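Local coordinates for Rna-directed RNA polymerase (Infectious pancreatic necrosis virus, PDB 3ZED), which probably copies the viral RNA genome as an RNA-dependent RNA polymerase, existing both free and covalently attached to that RNA, at residues B[266-277]-B[287-297]. Numbering follows the deposited sequence.
Sequences LADSFIRDLGRA and VKKTITDFWYL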
loop_
_atom_site.group_PDB
_atom_site.type_symbol
_atom_site.label_atom_id
_atom_site.label_comp_id
_atom_site.label_asym_id
_atom_site.label_seq_id
_atom_site.Cartn_x
_atom_site.Cartn_y
_atom_site.Cartn_z
ATOM N N LEU B 266 24.595 -0.220 3.629
ATOM C CA LEU B 266 23.963 0.866 4.381
ATOM C C LEU B 266 22.976 0.358 5.436
ATOM O O LEU B 266 23.030 0.844 6.570
ATOM C CB LEU B 266 23.269 1.860 3.434
ATOM C CG LEU B 266 24.179 2.740 2.562
ATOM C CD1 LEU B 266 23.356 3.693 1.736
ATOM C CD2 LEU B 266 25.228 3.530 3.415
ATOM N N ALA B 267 22.091 -0.614 5.075
ATOM C CA ALA B 267 21.117 -1.199 6.010
ATOM C C ALA B 267 21.839 -1.942 7.135
ATOM O O ALA B 267 21.467 -1.753 8.290
ATOM C CB ALA B 267 20.147 -2.121 5.291
ATOM N N ASP B 268 22.918 -2.704 6.815
ATOM C CA ASP B 268 23.747 -3.401 7.804
ATOM C C ASP B 268 24.351 -2.433 8.809
ATOM O O ASP B 268 24.237 -2.640 10.017
ATOM C CB ASP B 268 24.913 -4.151 7.123
ATOM C CG ASP B 268 24.631 -5.515 6.530
ATOM O OD1 ASP B 268 23.450 -5.799 6.211
ATOM O OD2 ASP B 268 25.599 -6.273 6.318
ATOM N N SER B 269 25.017 -1.384 8.296
ATOM C CA SER B 269 25.717 -0.388 9.108
ATOM C C SER B 269 24.754 0.386 9.995
ATOM O O SER B 269 25.089 0.635 11.145
ATOM C CB SER B 269 26.506 0.574 8.223
ATOM O OG SER B 269 27.448 -0.112 7.415
ATOM N N PHE B 270 23.556 0.730 9.481
ATOM C CA PHE B 270 22.583 1.479 10.263
ATOM C C PHE B 270 22.069 0.673 11.461
ATOM O O PHE B 270 22.093 1.197 12.569
ATOM C CB PHE B 270 21.398 1.963 9.395
ATOM C CG PHE B 270 20.398 2.795 10.163
ATOM C CD1 PHE B 270 20.749 4.046 10.670
ATOM C CD2 PHE B 270 19.112 2.317 10.405
ATOM C CE1 PHE B 270 19.822 4.817 11.385
ATOM C CE2 PHE B 270 18.180 3.088 11.122
ATOM C CZ PHE B 270 18.542 4.331 11.606
ATOM N N ILE B 271 21.604 -0.576 11.244
ATOM C CA ILE B 271 21.056 -1.431 12.307
ATOM C C ILE B 271 22.168 -1.820 13.331
ATOM O O ILE B 271 21.885 -1.850 14.533
ATOM C CB ILE B 271 20.262 -2.671 11.742
ATOM C CG1 ILE B 271 19.380 -3.360 12.819
ATOM C CG2 ILE B 271 21.143 -3.692 11.013
ATOM C CD1 ILE B 271 18.175 -2.555 13.281
ATOM N N ARG B 272 23.422 -2.053 12.858
ATOM C CA ARG B 272 24.566 -2.409 13.710
ATOM C C ARG B 272 24.999 -1.220 14.572
ATOM O O ARG B 272 25.224 -1.393 15.772
ATOM C CB ARG B 272 25.731 -2.919 12.847
ATOM C CG ARG B 272 27.099 -3.050 13.554
ATOM C CD ARG B 272 28.108 -3.864 12.759
ATOM N NE ARG B 272 28.138 -3.479 11.346
ATOM C CZ ARG B 272 27.803 -4.284 10.345
ATOM N NH1 ARG B 272 27.449 -5.542 10.585
ATOM N NH2 ARG B 272 27.842 -3.845 9.093
ATOM N N ASP B 273 25.100 -0.019 13.960
ATOM C CA ASP B 273 25.495 1.214 14.655
ATOM C C ASP B 273 24.445 1.634 15.657
ATOM O O ASP B 273 24.804 2.148 16.706
ATOM C CB ASP B 273 25.765 2.367 13.675
ATOM C CG ASP B 273 27.124 2.361 12.996
ATOM O OD1 ASP B 273 27.857 1.345 13.123
ATOM O OD2 ASP B 273 27.454 3.366 12.330
ATOM N N LEU B 274 23.156 1.411 15.343
ATOM C CA LEU B 274 22.043 1.717 16.237
ATOM C C LEU B 274 22.090 0.782 17.466
ATOM O O LEU B 274 22.031 1.266 18.596
ATOM C CB LEU B 274 20.717 1.589 15.474
ATOM C CG LEU B 274 19.418 2.043 16.160
ATOM C CD1 LEU B 274 19.465 3.538 16.546
ATOM C CD2 LEU B 274 18.221 1.777 15.254
ATOM N N GLY B 275 22.240 -0.519 17.230
ATOM C CA GLY B 275 22.305 -1.520 18.284
ATOM C C GLY B 275 23.447 -1.317 19.252
ATOM O O GLY B 275 23.265 -1.482 20.461
ATOM N N ARG B 276 24.624 -0.924 18.720
ATOM C CA ARG B 276 25.819 -0.659 19.514
ATOM C C ARG B 276 25.646 0.611 20.332
ATOM O O ARG B 276 25.926 0.595 21.531
ATOM C CB ARG B 276 27.057 -0.549 18.615
ATOM C CG ARG B 276 27.887 -1.814 18.577
ATOM C CD ARG B 276 28.105 -2.307 17.169
ATOM N NE ARG B 276 29.110 -1.531 16.437
ATOM C CZ ARG B 276 30.122 -2.068 15.759
ATOM N NH1 ARG B 276 30.283 -3.388 15.722
ATOM N NH2 ARG B 276 30.990 -1.291 15.125
ATOM N N ALA B 277 25.174 1.700 19.688
ATOM C CA ALA B 277 24.950 3.005 20.312
ATOM C C ALA B 277 23.961 2.932 21.475
ATOM O O ALA B 277 24.186 3.579 22.491
ATOM C CB ALA B 277 24.453 3.995 19.277
ATOM N N VAL B 287 22.886 7.163 19.944
ATOM C CA VAL B 287 21.720 6.900 19.080
ATOM C C VAL B 287 21.444 8.136 18.210
ATOM O O VAL B 287 21.262 7.986 16.997
ATOM C CB VAL B 287 20.478 6.443 19.899
ATOM C CG1 VAL B 287 19.183 6.545 19.099
ATOM C CG2 VAL B 287 20.669 5.022 20.425
ATOM N N LYS B 288 21.498 9.341 18.811
ATOM C CA LYS B 288 21.278 10.607 18.110
ATOM C C LYS B 288 22.323 10.846 17.000
ATOM O O LYS B 288 21.946 11.335 15.923
ATOM C CB LYS B 288 21.243 11.789 19.084
ATOM C CG LYS B 288 19.860 12.007 19.688
ATOM C CD LYS B 288 19.791 13.273 20.529
ATOM C CE LYS B 288 18.396 13.571 21.034
ATOM N NZ LYS B 288 17.659 14.495 20.129
ATOM N N LYS B 289 23.607 10.472 17.250
ATOM C CA LYS B 289 24.719 10.590 16.291
ATOM C C LYS B 289 24.473 9.684 15.081
ATOM O O LYS B 289 24.586 10.159 13.952
ATOM C CB LYS B 289 26.081 10.266 16.947
ATOM C CG LYS B 289 27.279 10.624 16.064
ATOM C CD LYS B 289 28.566 9.933 16.502
ATOM C CE LYS B 289 29.272 9.193 15.380
ATOM N NZ LYS B 289 29.779 10.113 14.327
ATOM N N THR B 290 24.120 8.398 15.317
ATOM C CA THR B 290 23.810 7.421 14.263
ATOM C C THR B 290 22.642 7.922 13.387
ATOM O O THR B 290 22.754 7.901 12.167
ATOM C CB THR B 290 23.491 6.051 14.891
ATOM O OG1 THR B 290 24.646 5.596 15.596
ATOM C CG2 THR B 290 23.051 5.000 13.855
ATOM N N ILE B 291 21.544 8.383 14.015
ATOM C CA ILE B 291 20.357 8.878 13.332
ATOM C C ILE B 291 20.698 10.128 12.456
ATOM O O ILE B 291 20.230 10.215 11.315
ATOM C CB ILE B 291 19.224 9.127 14.361
ATOM C CG1 ILE B 291 18.632 7.780 14.856
ATOM C CG2 ILE B 291 18.126 9.979 13.765
ATOM C CD1 ILE B 291 17.692 7.858 16.077
ATOM N N THR B 292 21.537 11.049 12.963
ATOM C CA THR B 292 21.948 12.237 12.204
ATOM C C THR B 292 22.925 11.836 11.067
ATOM O O THR B 292 22.830 12.392 9.971
ATOM C CB THR B 292 22.540 13.306 13.140
ATOM O OG1 THR B 292 21.629 13.520 14.221
ATOM C CG2 THR B 292 22.777 14.636 12.432
ATOM N N ASP B 293 23.843 10.863 11.319
ATOM C CA ASP B 293 24.802 10.380 10.316
ATOM C C ASP B 293 24.082 9.750 9.120
ATOM O O ASP B 293 24.557 9.892 7.999
ATOM C CB ASP B 293 25.795 9.377 10.927
ATOM C CG ASP B 293 26.909 9.975 11.785
ATOM O OD1 ASP B 293 26.943 11.221 11.942
ATOM O OD2 ASP B 293 27.730 9.195 12.313
ATOM N N PHE B 294 22.944 9.080 9.370
ATOM C CA PHE B 294 22.106 8.416 8.375
ATOM C C PHE B 294 20.769 9.176 8.162
ATOM O O PHE B 294 19.772 8.544 7.813
ATOM C CB PHE B 294 21.824 6.967 8.805
ATOM C CG PHE B 294 23.010 6.040 8.743
ATOM C CD1 PHE B 294 23.284 5.309 7.590
ATOM C CD2 PHE B 294 23.831 5.859 9.850
ATOM C CE1 PHE B 294 24.376 4.423 7.541
ATOM C CE2 PHE B 294 24.915 4.978 9.802
ATOM C CZ PHE B 294 25.180 4.261 8.649
ATOM N N TRP B 295 20.752 10.527 8.347
ATOM C CA TRP B 295 19.555 11.380 8.211
ATOM C C TRP B 295 18.792 11.086 6.908
ATOM O O TRP B 295 17.562 11.099 6.907
ATOM C CB TRP B 295 19.920 12.890 8.276
ATOM C CG TRP B 295 20.682 13.399 7.075
ATOM C CD1 TRP B 295 22.039 13.478 6.937
ATOM C CD2 TRP B 295 20.126 13.832 5.816
ATOM N NE1 TRP B 295 22.364 13.944 5.679
ATOM C CE2 TRP B 295 21.210 14.123 4.955
ATOM C CE3 TRP B 295 18.812 13.972 5.322
ATOM C CZ2 TRP B 295 21.021 14.584 3.642
ATOM C CZ3 TRP B 295 18.631 14.395 4.017
ATOM C CH2 TRP B 295 19.726 14.729 3.202
ATOM N N TYR B 296 19.538 10.830 5.797
ATOM C CA TYR B 296 19.017 10.635 4.448
ATOM C C TYR B 296 18.154 9.382 4.333
ATOM O O TYR B 296 17.359 9.280 3.395
ATOM C CB TYR B 296 20.160 10.640 3.421
ATOM C CG TYR B 296 21.291 9.686 3.732
ATOM C CD1 TYR B 296 21.260 8.369 3.284
ATOM C CD2 TYR B 296 22.407 10.109 4.443
ATOM C CE1 TYR B 296 22.286 7.481 3.584
ATOM C CE2 TYR B 296 23.450 9.237 4.735
ATOM C CZ TYR B 296 23.392 7.924 4.296
ATOM O OH TYR B 296 24.424 7.056 4.567
ATOM N N LEU B 297 18.256 8.461 5.313
ATOM C CA LEU B 297 17.429 7.261 5.358
ATOM C C LEU B 297 15.988 7.600 5.783
ATOM O O LEU B 297 15.116 6.729 5.723
ATOM C CB LEU B 297 18.038 6.196 6.286
ATOM C CG LEU B 297 19.355 5.529 5.844
ATOM C CD1 LEU B 297 19.691 4.361 6.748
ATOM C CD2 LEU B 297 19.300 5.049 4.397
HETATM O O HOH W 1 27.171 6.082 12.377
#
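F270 and F294 meet in an offset edge-to-face pair, ring centroids 5.4 Å apart and planes at 66°, at the heart of an antiparallel helical hairpin. F270 turns an edge toward the face of F294, its CD1 lying 3.6 Å from F294 CG, while its CB sits almost on the normal of the F294 ring, a CH-pi contact 4.2 Å from that ring's centroid. With CG anti to the backbone N (chi1 -178°), the F270 side chain runs past F294 in the opposite direction and reaches L297, whose CD1 rests over one face of the F270 ring. F294 is the first residue to leave helical geometry after helix 283-293; its ring lies against helix 266-277, CZ beside S269 CB and CE1 near L266 O, and D273 OD2 stands at its edge, near the ring plane.

One turn back along helix 283-293, T290 is a knob in the hole formed by F270, D273, L274 and A277. Its methyl CG2 takes the position anti to the backbone N and packs 3.8 Å from D273 CB, whereas OG1 makes a hydrogen bond to G286 O, in the preceding turn of its own helix. Near the hairpin turn the backbones come close: A277 CB lies 3.6 Å from V287 N, and V287 CG1 meets L274 CD1. Beside the F294 edge, a water donates to both D273 OD2 and D293 OD2, bridging two carboxylates that would otherwise probably repel; D293 also forms a salt bridge with K289.

The axes of segments 266-277 and 287-293 approach to 8.9 Å at 162°. Helix 438-452 packs on F270 and L297 through M451, helix 326-340 adds L331 and P327, and helix 781-789 touches I291. Directly after the hairpin, the chain enters strand 299-310.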